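PDB 5HUS: trehalose synthase regulatory protein from Candida albicans, which probably acts as a regulatory subunit of the trehalose-synthesising complex, its C-terminal domain being related to the trehalose-phosphatases of the HAD clan. Local coordinates for residues Ala258-Val263 with Thr288-Gly293; Leu74-Arg79 with Ala96-Phe101; Asn18-Ile23 with His241-Val246; Asn109-Ala114 with Thr223-Phe228. All blocks are in the same frame, centred on the assembly; numbering follows the deposited sequence.

Contact 1 (Ala258-Val263 with Thr288-Gly293)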
loop_
_atom_site.group_PDB
_atom_site.type_symbol
_atom_site.label_atom_id
_atom_site.label_comp_id
_atom_site.label_asym_id
_atom_site.label_seq_id
_atom_site.Cartn_x
_atom_site.Cartn_y
_atom_site.Cartn_z
ATOM N N ALA A 258 -6.370 -3.741 -6.798
ATOM C CA ALA A 258 -5.259 -4.278 -7.573
ATOM C C ALA A 258 -4.416 -5.199 -6.703
ATOM O O ALA A 258 -3.960 -6.246 -7.160
ATOM C CB ALA A 258 -4.409 -3.166 -8.155
ATOM N N ASN A 259 -4.210 -4.808 -5.448
ATOM C CA ASN A 259 -3.469 -5.653 -4.517
ATOM C C ASN A 259 -4.208 -6.949 -4.183
ATOM O O ASN A 259 -3.584 -8.006 -4.092
ATOM C CB ASN A 259 -3.146 -4.877 -3.236
ATOM C CG ASN A 259 -2.167 -3.739 -3.477
ATOM O OD1 ASN A 259 -1.409 -3.756 -4.446
ATOM N ND2 ASN A 259 -2.178 -2.741 -2.595
ATOM N N TYR A 260 -5.527 -6.881 -3.992
ATOM C CA TYR A 260 -6.298 -8.098 -3.704
ATOM C C TYR A 260 -6.177 -9.080 -4.860
ATOM O O TYR A 260 -5.911 -10.263 -4.665
ATOM C CB TYR A 260 -7.784 -7.799 -3.461
ATOM C CG TYR A 260 -8.078 -6.975 -2.237
ATOM C CD1 TYR A 260 -7.443 -7.226 -1.028
ATOM C CD2 TYR A 260 -8.991 -5.933 -2.295
ATOM C CE1 TYR A 260 -7.724 -6.458 0.097
ATOM C CE2 TYR A 260 -9.269 -5.161 -1.189
ATOM C CZ TYR A 260 -8.634 -5.423 -0.000
ATOM O OH TYR A 260 -8.920 -4.640 1.089
ATOM N N GLU A 261 -6.389 -8.580 -6.067
ATOM C CA GLU A 261 -6.316 -9.431 -7.248
ATOM C C GLU A 261 -4.933 -10.060 -7.400
ATOM O O GLU A 261 -4.816 -11.237 -7.752
ATOM C CB GLU A 261 -6.691 -8.629 -8.494
ATOM C CG GLU A 261 -8.154 -8.214 -8.523
ATOM C CD GLU A 261 -8.486 -7.321 -9.704
ATOM O OE1 GLU A 261 -7.673 -7.252 -10.643
ATOM O OE2 GLU A 261 -9.561 -6.683 -9.690
ATOM N N TYR A 262 -3.887 -9.288 -7.114
ATOM C CA TYR A 262 -2.523 -9.808 -7.202
ATOM C C TYR A 262 -2.250 -10.892 -6.160
ATOM O O TYR A 262 -1.723 -11.958 -6.486
ATOM C CB TYR A 262 -1.494 -8.676 -7.055
ATOM C CG TYR A 262 -0.060 -9.173 -7.036
ATOM C CD1 TYR A 262 0.424 -10.004 -8.042
ATOM C CD2 TYR A 262 0.809 -8.819 -6.012
ATOM C CE1 TYR A 262 1.731 -10.470 -8.025
ATOM C CE2 TYR A 262 2.117 -9.272 -5.987
ATOM C CZ TYR A 262 2.574 -10.102 -6.996
ATOM O OH TYR A 262 3.875 -10.554 -6.979
ATOM N N VAL A 263 -2.604 -10.623 -4.904
ATOM C CA VAL A 263 -2.370 -11.595 -3.848
ATOM C C VAL A 263 -3.226 -12.840 -4.077
ATOM O O VAL A 263 -2.768 -13.953 -3.837
ATOM C CB VAL A 263 -2.642 -10.989 -2.455
ATOM C CG1 VAL A 263 -2.574 -12.057 -1.379
ATOM C CG2 VAL A 263 -1.621 -9.893 -2.183
ATOM N N THR A 288 -15.793 -5.827 -4.513
ATOM C CA THR A 288 -14.403 -6.091 -4.154
ATOM C C THR A 288 -13.952 -7.493 -4.544
ATOM O O THR A 288 -14.769 -8.410 -4.674
ATOM C CB THR A 288 -14.166 -5.915 -2.645
ATOM O OG1 THR A 288 -12.780 -6.130 -2.352
ATOM C CG2 THR A 288 -15.006 -6.912 -1.855
ATOM N N ALA A 289 -12.642 -7.653 -4.715
ATOM C CA ALA A 289 -12.054 -8.952 -5.007
ATOM C C ALA A 289 -11.522 -9.610 -3.737
ATOM O O ALA A 289 -11.074 -10.756 -3.772
ATOM C CB ALA A 289 -10.946 -8.819 -6.032
ATOM N N ALA A 290 -11.564 -8.885 -2.619
ATOM C CA ALA A 290 -11.178 -9.465 -1.337
ATOM C C ALA A 290 -12.102 -10.635 -1.004
ATOM O O ALA A 290 -13.306 -10.569 -1.244
ATOM C CB ALA A 290 -11.215 -8.419 -0.224
ATOM N N THR A 291 -11.536 -11.705 -0.462
ATOM C CA THR A 291 -12.341 -12.869 -0.095
ATOM C C THR A 291 -13.130 -12.624 1.184
ATOM O O THR A 291 -14.309 -12.980 1.276
ATOM C CB THR A 291 -11.467 -14.121 0.099
ATOM O OG1 THR A 291 -10.647 -14.319 -1.057
ATOM C CG2 THR A 291 -12.336 -15.357 0.330
ATOM N N TYR A 292 -12.477 -12.004 2.164
ATOM C CA TYR A 292 -13.056 -11.816 3.494
ATOM C C TYR A 292 -13.290 -10.350 3.830
ATOM O O TYR A 292 -12.668 -9.464 3.244
ATOM C CB TYR A 292 -12.142 -12.428 4.556
ATOM C CG TYR A 292 -11.973 -13.924 4.470
ATOM C CD1 TYR A 292 -12.793 -14.777 5.200
ATOM C CD2 TYR A 292 -10.980 -14.487 3.678
ATOM C CE1 TYR A 292 -12.636 -16.152 5.131
ATOM C CE2 TYR A 292 -10.816 -15.857 3.602
ATOM C CZ TYR A 292 -11.645 -16.686 4.331
ATOM O OH TYR A 292 -11.481 -18.055 4.259
ATOM N N GLY A 293 -14.176 -10.096 4.789
ATOM C CA GLY A 293 -14.390 -8.744 5.285
ATOM C C GLY A 293 -14.357 -8.653 6.806
ATOM O O GLY A 293 -14.778 -9.583 7.494
#

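Contact 2 (Leu74-Arg79 with Ala96-Phe101)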
loop_
_atom_site.group_PDB
_atom_site.type_symbol
_atom_site.label_atom_id
_atom_site.label_comp_id
_atom_site.label_asym_id
_atom_site.label_seq_id
_atom_site.Cartn_x
_atom_site.Cartn_y
_atom_site.Cartn_z
ATOM N N LEU A 74 1.835 -1.189 4.688
ATOM C CA LEU A 74 1.805 -0.489 3.406
ATOM C C LEU A 74 1.088 0.826 3.637
ATOM O O LEU A 74 -0.078 0.843 4.038
ATOM C CB LEU A 74 1.109 -1.325 2.324
ATOM C CG LEU A 74 0.876 -0.647 0.968
ATOM C CD1 LEU A 74 2.194 -0.239 0.304
ATOM C CD2 LEU A 74 0.069 -1.555 0.043
ATOM N N SER A 75 1.796 1.924 3.396
ATOM C CA SER A 75 1.326 3.256 3.770
ATOM C C SER A 75 1.598 4.253 2.661
ATOM O O SER A 75 2.593 4.127 1.942
ATOM C CB SER A 75 2.013 3.711 5.059
ATOM O OG SER A 75 1.729 5.072 5.357
ATOM N N TYR A 76 0.724 5.248 2.533
ATOM C CA TYR A 76 0.952 6.351 1.597
ATOM C C TYR A 76 1.967 7.358 2.117
ATOM O O TYR A 76 2.438 8.207 1.360
ATOM C CB TYR A 76 -0.351 7.093 1.292
ATOM C CG TYR A 76 -1.256 6.390 0.313
ATOM C CD1 TYR A 76 -0.966 6.382 -1.043
ATOM C CD2 TYR A 76 -2.409 5.751 0.746
ATOM C CE1 TYR A 76 -1.797 5.738 -1.943
ATOM C CE2 TYR A 76 -3.245 5.110 -0.140
ATOM C CZ TYR A 76 -2.936 5.106 -1.483
ATOM O OH TYR A 76 -3.770 4.465 -2.369
ATOM N N LEU A 77 2.298 7.268 3.403
ATOM C CA LEU A 77 3.142 8.276 4.038
ATOM C C LEU A 77 4.588 8.235 3.556
ATOM O O LEU A 77 5.089 7.199 3.122
ATOM C CB LEU A 77 3.100 8.114 5.557
ATOM C CG LEU A 77 1.729 8.274 6.206
ATOM C CD1 LEU A 77 1.829 8.029 7.701
ATOM C CD2 LEU A 77 1.136 9.656 5.940
ATOM N N GLN A 78 5.261 9.379 3.639
ATOM C CA GLN A 78 6.640 9.462 3.199
ATOM C C GLN A 78 7.578 8.820 4.212
ATOM O O GLN A 78 7.221 8.627 5.384
ATOM C CB GLN A 78 7.037 10.919 2.949
ATOM C CG GLN A 78 7.158 11.781 4.199
ATOM C CD GLN A 78 7.410 13.244 3.856
ATOM O OE1 GLN A 78 8.447 13.590 3.293
ATOM N NE2 GLN A 78 6.450 14.103 4.179
ATOM N N ARG A 79 8.771 8.474 3.738
ATOM C CA ARG A 79 9.759 7.778 4.548
ATOM C C ARG A 79 10.001 8.471 5.881
ATOM O O ARG A 79 9.978 7.827 6.936
ATOM C CB ARG A 79 11.073 7.656 3.784
ATOM C CG ARG A 79 11.039 6.628 2.661
ATOM C CD ARG A 79 12.274 6.736 1.797
ATOM N NE ARG A 79 12.268 7.981 1.040
ATOM C CZ ARG A 79 13.290 8.421 0.316
ATOM N NH1 ARG A 79 14.410 7.707 0.238
ATOM N NH2 ARG A 79 13.187 9.568 -0.341
ATOM N N ALA A 96 6.721 2.584 2.062
ATOM C CA ALA A 96 6.347 3.999 2.067
ATOM C C ALA A 96 5.890 4.482 0.697
ATOM O O ALA A 96 6.281 3.923 -0.329
ATOM C CB ALA A 96 7.517 4.855 2.544
ATOM N N GLU A 97 5.073 5.535 0.704
ATOM C CA GLU A 97 4.494 6.123 -0.508
ATOM C C GLU A 97 3.943 5.051 -1.435
ATOM O O GLU A 97 4.209 5.033 -2.643
ATOM C CB GLU A 97 5.521 7.003 -1.233
ATOM C CG GLU A 97 5.982 8.184 -0.375
ATOM C CD GLU A 97 6.622 9.302 -1.176
ATOM O OE1 GLU A 97 6.143 9.605 -2.296
ATOM O OE2 GLU A 97 7.600 9.891 -0.673
ATOM N N ASN A 98 3.185 4.146 -0.829
ATOM C CA ASN A 98 2.434 3.114 -1.528
ATOM C C ASN A 98 3.303 2.156 -2.326
ATOM O O ASN A 98 2.817 1.496 -3.230
ATOM C CB ASN A 98 1.388 3.758 -2.444
ATOM C CG ASN A 98 0.269 2.812 -2.801
ATOM O OD1 ASN A 98 -0.237 2.825 -3.926
ATOM N ND2 ASN A 98 -0.115 1.964 -1.851
ATOM N N GLY A 99 4.582 2.066 -1.984
ATOM C CA GLY A 99 5.439 1.107 -2.655
ATOM C C GLY A 99 6.740 1.653 -3.213
ATOM O O GLY A 99 7.629 0.875 -3.566
ATOM N N ASN A 100 6.866 2.974 -3.296
ATOM C CA ASN A 100 8.070 3.572 -3.880
ATOM C C ASN A 100 9.330 3.299 -3.060
ATOM O O ASN A 100 10.436 3.296 -3.594
ATOM C CB ASN A 100 7.881 5.082 -4.053
ATOM C CG ASN A 100 6.964 5.409 -5.202
ATOM O OD1 ASN A 100 7.373 5.374 -6.369
ATOM N ND2 ASN A 100 5.707 5.715 -4.887
ATOM N N PHE A 101 9.155 3.067 -1.765
ATOM C CA PHE A 101 10.282 2.819 -0.864
ATOM C C PHE A 101 9.968 1.695 0.104
ATOM O O PHE A 101 8.859 1.605 0.604
ATOM C CB PHE A 101 10.640 4.087 -0.083
ATOM C CG PHE A 101 10.821 5.296 -0.956
ATOM C CD1 PHE A 101 12.009 5.504 -1.642
ATOM C CD2 PHE A 101 9.795 6.220 -1.099
ATOM C CE1 PHE A 101 12.171 6.618 -2.459
ATOM C CE2 PHE A 101 9.948 7.333 -1.913
ATOM C CZ PHE A 101 11.141 7.533 -2.593
HETATM O O HOH W 1 9.522 9.261 1.064
#

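Contact 3 (Asn18-Ile23 with His241-Val246)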
loop_
_atom_site.group_PDB
_atom_site.type_symbol
_atom_site.label_atom_id
_atom_site.label_comp_id
_atom_site.label_asym_id
_atom_site.label_seq_id
_atom_site.Cartn_x
_atom_site.Cartn_y
_atom_site.Cartn_z
ATOM N N ASN A 18 3.738 -25.166 6.371
ATOM C CA ASN A 18 5.124 -25.381 6.738
ATOM C C ASN A 18 6.020 -24.404 5.981
ATOM O O ASN A 18 6.347 -24.626 4.812
ATOM C CB ASN A 18 5.534 -26.825 6.450
ATOM C CG ASN A 18 6.872 -27.180 7.061
ATOM O OD1 ASN A 18 7.409 -26.438 7.882
ATOM N ND2 ASN A 18 7.413 -28.329 6.670
ATOM N N GLY A 19 6.403 -23.319 6.648
ATOM C CA GLY A 19 7.219 -22.291 6.025
ATOM C C GLY A 19 6.883 -20.902 6.540
ATOM O O GLY A 19 6.113 -20.752 7.492
ATOM N N LYS A 20 7.462 -19.885 5.907
ATOM C CA LYS A 20 7.282 -18.502 6.345
ATOM C C LYS A 20 5.900 -17.947 5.997
ATOM O O LYS A 20 5.275 -18.359 5.017
ATOM C CB LYS A 20 8.361 -17.605 5.729
ATOM C CG LYS A 20 9.783 -17.923 6.158
ATOM C CD LYS A 20 10.773 -17.171 5.271
ATOM C CE LYS A 20 12.217 -17.365 5.706
ATOM N NZ LYS A 20 13.149 -16.624 4.801
ATOM N N ARG A 21 5.441 -16.996 6.805
ATOM C CA ARG A 21 4.167 -16.324 6.575
ATOM C C ARG A 21 4.409 -14.832 6.391
ATOM O O ARG A 21 5.049 -14.201 7.229
ATOM C CB ARG A 21 3.207 -16.552 7.745
ATOM C CG ARG A 21 3.117 -18.006 8.209
ATOM C CD ARG A 21 2.474 -18.065 9.584
ATOM N NE ARG A 21 2.610 -19.369 10.228
ATOM C CZ ARG A 21 2.344 -19.588 11.512
ATOM N NH1 ARG A 21 1.938 -18.587 12.282
ATOM N NH2 ARG A 21 2.489 -20.802 12.028
ATOM N N LEU A 22 3.895 -14.280 5.293
ATOM C CA LEU A 22 4.067 -12.865 4.970
ATOM C C LEU A 22 2.729 -12.159 5.070
ATOM O O LEU A 22 1.752 -12.567 4.437
ATOM C CB LEU A 22 4.655 -12.687 3.566
ATOM C CG LEU A 22 4.755 -11.238 3.072
ATOM C CD1 LEU A 22 5.683 -10.426 3.963
ATOM C CD2 LEU A 22 5.228 -11.223 1.630
ATOM N N ILE A 23 2.684 -11.113 5.889
ATOM C CA ILE A 23 1.453 -10.375 6.121
ATOM C C ILE A 23 1.667 -8.919 5.766
ATOM O O ILE A 23 2.588 -8.285 6.272
ATOM C CB ILE A 23 0.988 -10.498 7.586
ATOM C CG1 ILE A 23 0.657 -11.966 7.900
ATOM C CG2 ILE A 23 -0.209 -9.601 7.842
ATOM C CD1 ILE A 23 0.351 -12.252 9.357
ATOM N N HIS A 241 10.522 -21.838 -2.075
ATOM C CA HIS A 241 9.174 -21.595 -1.606
ATOM C C HIS A 241 9.261 -21.391 -0.105
ATOM O O HIS A 241 8.518 -22.009 0.652
ATOM C CB HIS A 241 8.243 -22.761 -1.946
ATOM C CG HIS A 241 7.850 -22.827 -3.388
ATOM N ND1 HIS A 241 6.582 -22.514 -3.830
ATOM C CD2 HIS A 241 8.555 -23.177 -4.491
ATOM C CE1 HIS A 241 6.523 -22.665 -5.140
ATOM N NE2 HIS A 241 7.708 -23.068 -5.566
ATOM N N GLU A 242 10.195 -20.540 0.320
ATOM C CA GLU A 242 10.389 -20.268 1.744
ATOM C C GLU A 242 9.129 -19.678 2.363
ATOM O O GLU A 242 8.834 -19.929 3.527
ATOM C CB GLU A 242 11.572 -19.325 1.968
ATOM C CG GLU A 242 12.927 -19.904 1.583
ATOM C CD GLU A 242 13.498 -20.826 2.644
ATOM O OE1 GLU A 242 12.878 -20.957 3.721
ATOM O OE2 GLU A 242 14.571 -21.419 2.400
ATOM N N VAL A 243 8.392 -18.894 1.583
ATOM C CA VAL A 243 7.115 -18.352 2.041
ATOM C C VAL A 243 5.976 -19.259 1.586
ATOM O O VAL A 243 5.785 -19.477 0.390
ATOM C CB VAL A 243 6.885 -16.909 1.529
ATOM C CG1 VAL A 243 5.457 -16.454 1.827
ATOM C CG2 VAL A 243 7.892 -15.958 2.163
ATOM N N ALA A 244 5.230 -19.790 2.551
ATOM C CA ALA A 244 4.153 -20.731 2.271
ATOM C C ALA A 244 2.767 -20.118 2.452
ATOM O O ALA A 244 1.756 -20.756 2.158
ATOM C CB ALA A 244 4.296 -21.965 3.164
ATOM N N ALA A 245 2.715 -18.881 2.942
ATOM C CA ALA A 245 1.444 -18.195 3.135
ATOM C C ALA A 245 1.612 -16.691 3.010
ATOM O O ALA A 245 2.539 -16.127 3.587
ATOM C CB ALA A 245 0.848 -18.542 4.492
ATOM N N VAL A 246 0.717 -16.057 2.255
ATOM C CA VAL A 246 0.712 -14.598 2.096
ATOM C C VAL A 246 -0.679 -14.045 2.396
ATOM O O VAL A 246 -1.689 -14.609 1.964
ATOM C CB VAL A 246 1.134 -14.167 0.677
ATOM C CG1 VAL A 246 1.176 -12.643 0.569
ATOM C CG2 VAL A 246 2.485 -14.757 0.314
#

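Contact 4 (Asn109-Ala114 with Thr223-Phe228)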
loop_
_atom_site.group_PDB
_atom_site.type_symbol
_atom_site.label_atom_id
_atom_site.label_comp_id
_atom_site.label_asym_id
_atom_site.label_seq_id
_atom_site.Cartn_x
_atom_site.Cartn_y
_atom_site.Cartn_z
ATOM N N ASN A 109 18.337 0.994 6.278
ATOM C CA ASN A 109 18.170 1.861 5.121
ATOM C C ASN A 109 16.957 1.511 4.274
ATOM O O ASN A 109 16.523 0.365 4.240
ATOM C CB ASN A 109 19.428 1.810 4.256
ATOM C CG ASN A 109 20.617 2.440 4.937
ATOM O OD1 ASN A 109 20.497 3.492 5.566
ATOM N ND2 ASN A 109 21.772 1.798 4.827
ATOM N N TRP A 110 16.418 2.513 3.589
ATOM C CA TRP A 110 15.336 2.289 2.645
ATOM C C TRP A 110 15.863 1.839 1.302
ATOM O O TRP A 110 16.889 2.330 0.820
ATOM C CB TRP A 110 14.501 3.555 2.436
ATOM C CG TRP A 110 13.750 4.023 3.631
ATOM C CD1 TRP A 110 14.204 4.863 4.608
ATOM C CD2 TRP A 110 12.393 3.707 3.970
ATOM N NE1 TRP A 110 13.217 5.080 5.542
ATOM C CE2 TRP A 110 12.095 4.383 5.170
ATOM C CE3 TRP A 110 11.404 2.917 3.373
ATOM C CZ2 TRP A 110 10.847 4.293 5.789
ATOM C CZ3 TRP A 110 10.165 2.826 3.988
ATOM C CH2 TRP A 110 9.898 3.510 5.188
ATOM N N ILE A 111 15.134 0.913 0.702
ATOM C CA ILE A 111 15.315 0.547 -0.689
ATOM C C ILE A 111 14.442 1.436 -1.550
ATOM O O ILE A 111 13.253 1.594 -1.278
ATOM C CB ILE A 111 14.936 -0.912 -0.946
ATOM C CG1 ILE A 111 15.864 -1.851 -0.179
ATOM C CG2 ILE A 111 14.951 -1.207 -2.450
ATOM C CD1 ILE A 111 15.354 -3.273 -0.124
ATOM N N SER A 112 15.028 2.026 -2.582
ATOM C CA SER A 112 14.251 2.848 -3.496
ATOM C C SER A 112 13.831 2.026 -4.710
ATOM O O SER A 112 14.626 1.767 -5.616
ATOM C CB SER A 112 15.045 4.082 -3.924
ATOM O OG SER A 112 14.238 4.953 -4.702
ATOM N N LEU A 113 12.575 1.597 -4.708
ATOM C CA LEU A 113 11.992 0.965 -5.878
ATOM C C LEU A 113 11.762 2.026 -6.950
ATOM O O LEU A 113 11.915 1.764 -8.148
ATOM C CB LEU A 113 10.690 0.256 -5.500
ATOM C CG LEU A 113 10.045 -0.700 -6.497
ATOM C CD1 LEU A 113 11.058 -1.671 -7.091
ATOM C CD2 LEU A 113 8.919 -1.459 -5.800
ATOM N N ALA A 114 11.391 3.229 -6.509
ATOM C CA ALA A 114 11.332 4.388 -7.386
ATOM C C ALA A 114 12.724 4.649 -7.951
ATOM O O ALA A 114 13.721 4.520 -7.239
ATOM C CB ALA A 114 10.816 5.613 -6.633
ATOM N N THR A 223 21.272 -3.903 -6.038
ATOM C CA THR A 223 22.050 -4.135 -7.252
ATOM C C THR A 223 21.159 -4.556 -8.418
ATOM O O THR A 223 21.382 -4.154 -9.562
ATOM C CB THR A 223 23.134 -5.212 -7.026
ATOM O OG1 THR A 223 24.055 -4.764 -6.026
ATOM C CG2 THR A 223 23.897 -5.495 -8.314
ATOM N N HIS A 224 20.138 -5.355 -8.126
ATOM C CA HIS A 224 19.264 -5.863 -9.178
ATOM C C HIS A 224 17.893 -5.187 -9.179
ATOM O O HIS A 224 16.900 -5.806 -9.537
ATOM C CB HIS A 224 19.097 -7.380 -9.040
ATOM C CG HIS A 224 20.379 -8.142 -9.183
ATOM N ND1 HIS A 224 21.277 -8.286 -8.149
ATOM C CD2 HIS A 224 20.918 -8.787 -10.245
ATOM C CE1 HIS A 224 22.315 -8.992 -8.566
ATOM N NE2 HIS A 224 22.122 -9.306 -9.834
ATOM N N ILE A 225 17.844 -3.911 -8.811
ATOM C CA ILE A 225 16.553 -3.252 -8.623
ATOM C C ILE A 225 15.774 -3.146 -9.939
ATOM O O ILE A 225 14.551 -3.159 -9.934
ATOM C CB ILE A 225 16.713 -1.849 -7.975
ATOM C CG1 ILE A 225 15.378 -1.363 -7.393
ATOM C CG2 ILE A 225 17.302 -0.829 -8.960
ATOM C CD1 ILE A 225 14.918 -2.136 -6.175
ATOM N N ASN A 226 16.478 -3.091 -11.068
ATOM C CA ASN A 226 15.809 -3.033 -12.365
ATOM C C ASN A 226 14.842 -4.196 -12.577
ATOM O O ASN A 226 13.762 -4.024 -13.150
ATOM C CB ASN A 226 16.846 -2.993 -13.495
ATOM C CG ASN A 226 16.415 -3.783 -14.715
ATOM O OD1 ASN A 226 15.624 -3.309 -15.530
ATOM N ND2 ASN A 226 16.945 -4.996 -14.852
ATOM N N GLU A 227 15.223 -5.377 -12.101
ATOM C CA GLU A 227 14.359 -6.550 -12.177
ATOM C C GLU A 227 13.062 -6.365 -11.383
ATOM O O GLU A 227 12.004 -6.823 -11.805
ATOM C CB GLU A 227 15.102 -7.788 -11.675
ATOM C CG GLU A 227 16.254 -8.225 -12.564
ATOM C CD GLU A 227 17.011 -9.403 -11.987
ATOM O OE1 GLU A 227 16.417 -10.171 -11.197
ATOM O OE2 GLU A 227 18.204 -9.558 -12.318
ATOM N N PHE A 228 13.142 -5.695 -10.237
ATOM C CA PHE A 228 11.952 -5.469 -9.425
ATOM C C PHE A 228 11.109 -4.306 -9.949
ATOM O O PHE A 228 9.946 -4.146 -9.570
ATOM C CB PHE A 228 12.355 -5.253 -7.960
ATOM C CG PHE A 228 12.973 -6.471 -7.335
ATOM C CD1 PHE A 228 14.346 -6.571 -7.186
ATOM C CD2 PHE A 228 12.182 -7.538 -6.945
ATOM C CE1 PHE A 228 14.924 -7.704 -6.637
ATOM C CE2 PHE A 228 12.751 -8.681 -6.395
ATOM C CZ PHE A 228 14.125 -8.760 -6.237
#

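Contact 1 (Ala258-Val263 with Thr288-Gly293)
An ST turn at Thr288-Ala290, just ahead of strand 292-294, rests against Tyr260 on helix 254-265. The methyl of Ala290 carries the contact: its CB sits over the centre of the Tyr260 ring, 3.7 Å from the centroid and 3° off the ring normal, a CH-pi contact aimed almost straight down on one face. Tyr260 CG stands beside its own backbone N (chi1 -65°). The turn itself is set by Thr288, whose OG1 lies anti to the backbone N (chi1 -178°) and accepts from Ala290 N at 3.0 Å. The same OG1 passes Tyr260 CD2 at 3.8 Å, in an oblique approach. One helix position further, the aliphatic Glu261 CG touches Ala289 CB at 3.8 Å, a shallower contact toward the surface. Polar bonds to the helix also hold the turn: Glu257 receives Ala289 N through OE1 and pairs with Thr288 OG1 through OE2, while Asn264 ND2 reaches Ala289 O. At the far end of the ring, Tyr260 OH bonds to Gly251 O, and strand 272-278 lies close by, its Thr275 touching Tyr260 and its Thr277 touching Ala290.

Contact 2 (Leu74-Arg79 with Ala96-Phe101)
Arg79 and Phe101 stack where a beta-alpha-beta crossover meets a bulged hairpin: helix 79-86 links the parallel strands 69-74 and 93-96, and Asn100 and Phe101 both face Ala96 in a classic beta bulge. Arg79 bends at chi3 (-69°), which turns NE toward Phe101. The guanidinium lies flat on the ring, planes 2° apart, with Arg79 CZ 3.7 Å from the Phe101 centroid in a cation-pi contact. Arg79 CD comes down on the same ring, 3.4 Å from Phe101 CG, so both the charged end and its methylene stem are used. A salt bridge from Arg79 NH2 to Asp146 OD2 gives the charge a second partner.

At the other end Asn98 sends CG anti to its backbone N. Its side chain runs beside that of Tyr76 in the same direction, amide and ring planes 29° apart, Tyr76 CE1 lying 3.7 Å from Asn98 CG; Asn98 OD1 bonds to Gln196 NE2. Leu74 CD1 touches the backbone of Asn98 and Gly99, its side chain crossing that of Asn98 at a slant. Between these two side-chain clusters the backbones join: Asn98 N donates to Ser75 O at 2.8 Å, and Glu97 N to Leu77 O. The buried carboxylate of Glu97 is met by Thr148, Ala147 and Asp146. One water accepts from both Arg79 N and Arg79 NE, and donates to Glu97 OE2 at 2.7 Å.

Contact 3 (Asn18-Ile23 with His241-Val246)
The peptide carbonyls are the flat groups that join Lys20 to Glu242 and Ala244: Lys20 N approaches Glu242 O in the carbonyl plane at 2.7 Å, and Ala244 N approaches Lys20 O in that carbonyl's plane. Further on, Leu22 N reaches Ala245 O at 2.9 Å in a nearly straight bond (172°), tilted a little from the plane. The sheet has two faces here, Lys20, Leu22, Val243 and Val246 on one, Arg21 and Ala245 on the other.

Lys20 O is gripped twice, by Ala244 N and, weakly, by Ala245 N at 3.3 Å. This is the mark of a beta bulge: the register slips by one residue, and the extra Ala244 points its CB at the other strand, 4.1 Å from Gly19 CA. Lys20 keeps an extended chain, with CG beside its backbone N (chi1 -64°), and its CB passes 3.2 Å from Glu242 O. Its NZ bonds to His212 O, while Glu242 OE1 stays at 4.5 Å, beyond a salt bridge. Leu22 CB and Val243 CG1 meet at 4.2 Å.

Leu209 of helix 200-213 packs on the Leu22 face, and Trp14 of helix 8-15 on the Arg21 face. Adjacent parallel strands, 20-26 and 243-250, sandwiched between helices form the centre of the three-layer, Rossmann-like alpha/beta core of HAD proteins.

Contact 4 (Asn109-Ala114 with Thr223-Phe228)
Ile225 is the central apolar side chain of this contact, pointing from the start of helix 225-229, a helix with weak internal hydrogen bonds, toward Ile111 and Leu113. Its CG1 stands anti to the backbone N (chi1 -162°), with CG2 held between N and the carbonyl carbon, and CD1 ends 3.8 Å from Ile111 CG2. The two isoleucine side chains slide past one another in opposite directions. Leu113 adds a second branch: with CG anti to its backbone N, its CD1 lies 4.0 Å from Ile225 CD1 and 3.9 Å from Phe228 CB. Of the Phe228 side chain, CB makes the contact; CG lies beside the backbone N (chi1 -65°), and the ring leads away from residues 109-114.

Carbon atoms also rest on backbone oxygens. Ile225 CG1 sits 3.7 Å from Ser112 O, and Leu113 CD1 is 3.7 Å from Phe228 O. Both are van der Waals contacts. Phe228 O is bonded to Arg206 NH2 and Leu113 O to Gln229 NE2.

Hydrogen bonding between side chain and backbone occurs within residues 109-114. Ser112 OG donates to Ala114 O at 2.6 Å, spanning two residues where the chain leaves strand 111-112.

Leu113 also packs on Ile200 and Leu207 of helix 200-213, and Ile111 on Val221 of helix 218-223. Strand 111-112, the outermost strand on its side of the mixed sheet, and the loop after it thus pack against helices 200-213, 218-223 and 225-229, forming an edge of the alpha/beta HAD-type core.

All four contacts involve elements of the nine-stranded sheet, contact 2 at the ends of its strands. Contact 3 is mainly strand pairing, rich in backbone bonds; through carbon contacts, contacts 1 and 4 set helical residues against a turn before strand 292-294 and against strand 111-112 with the loop after it. Contact 2, its centre about 7 Å from that of the chain, is buried and mixes stacking, charge and backbone bonds. Contact 4 is smaller but also buried, whereas contacts 1 and 3 are partly exposed. Neighbours touch: Asn259 ND2 meets Leu74 CD2 between contacts 1 and 2, Val263 CG1 packs on Val246 CG1 between 1 and 3, and a probable Ala114 N to Asn100 O hydrogen bond joins 4 to 2.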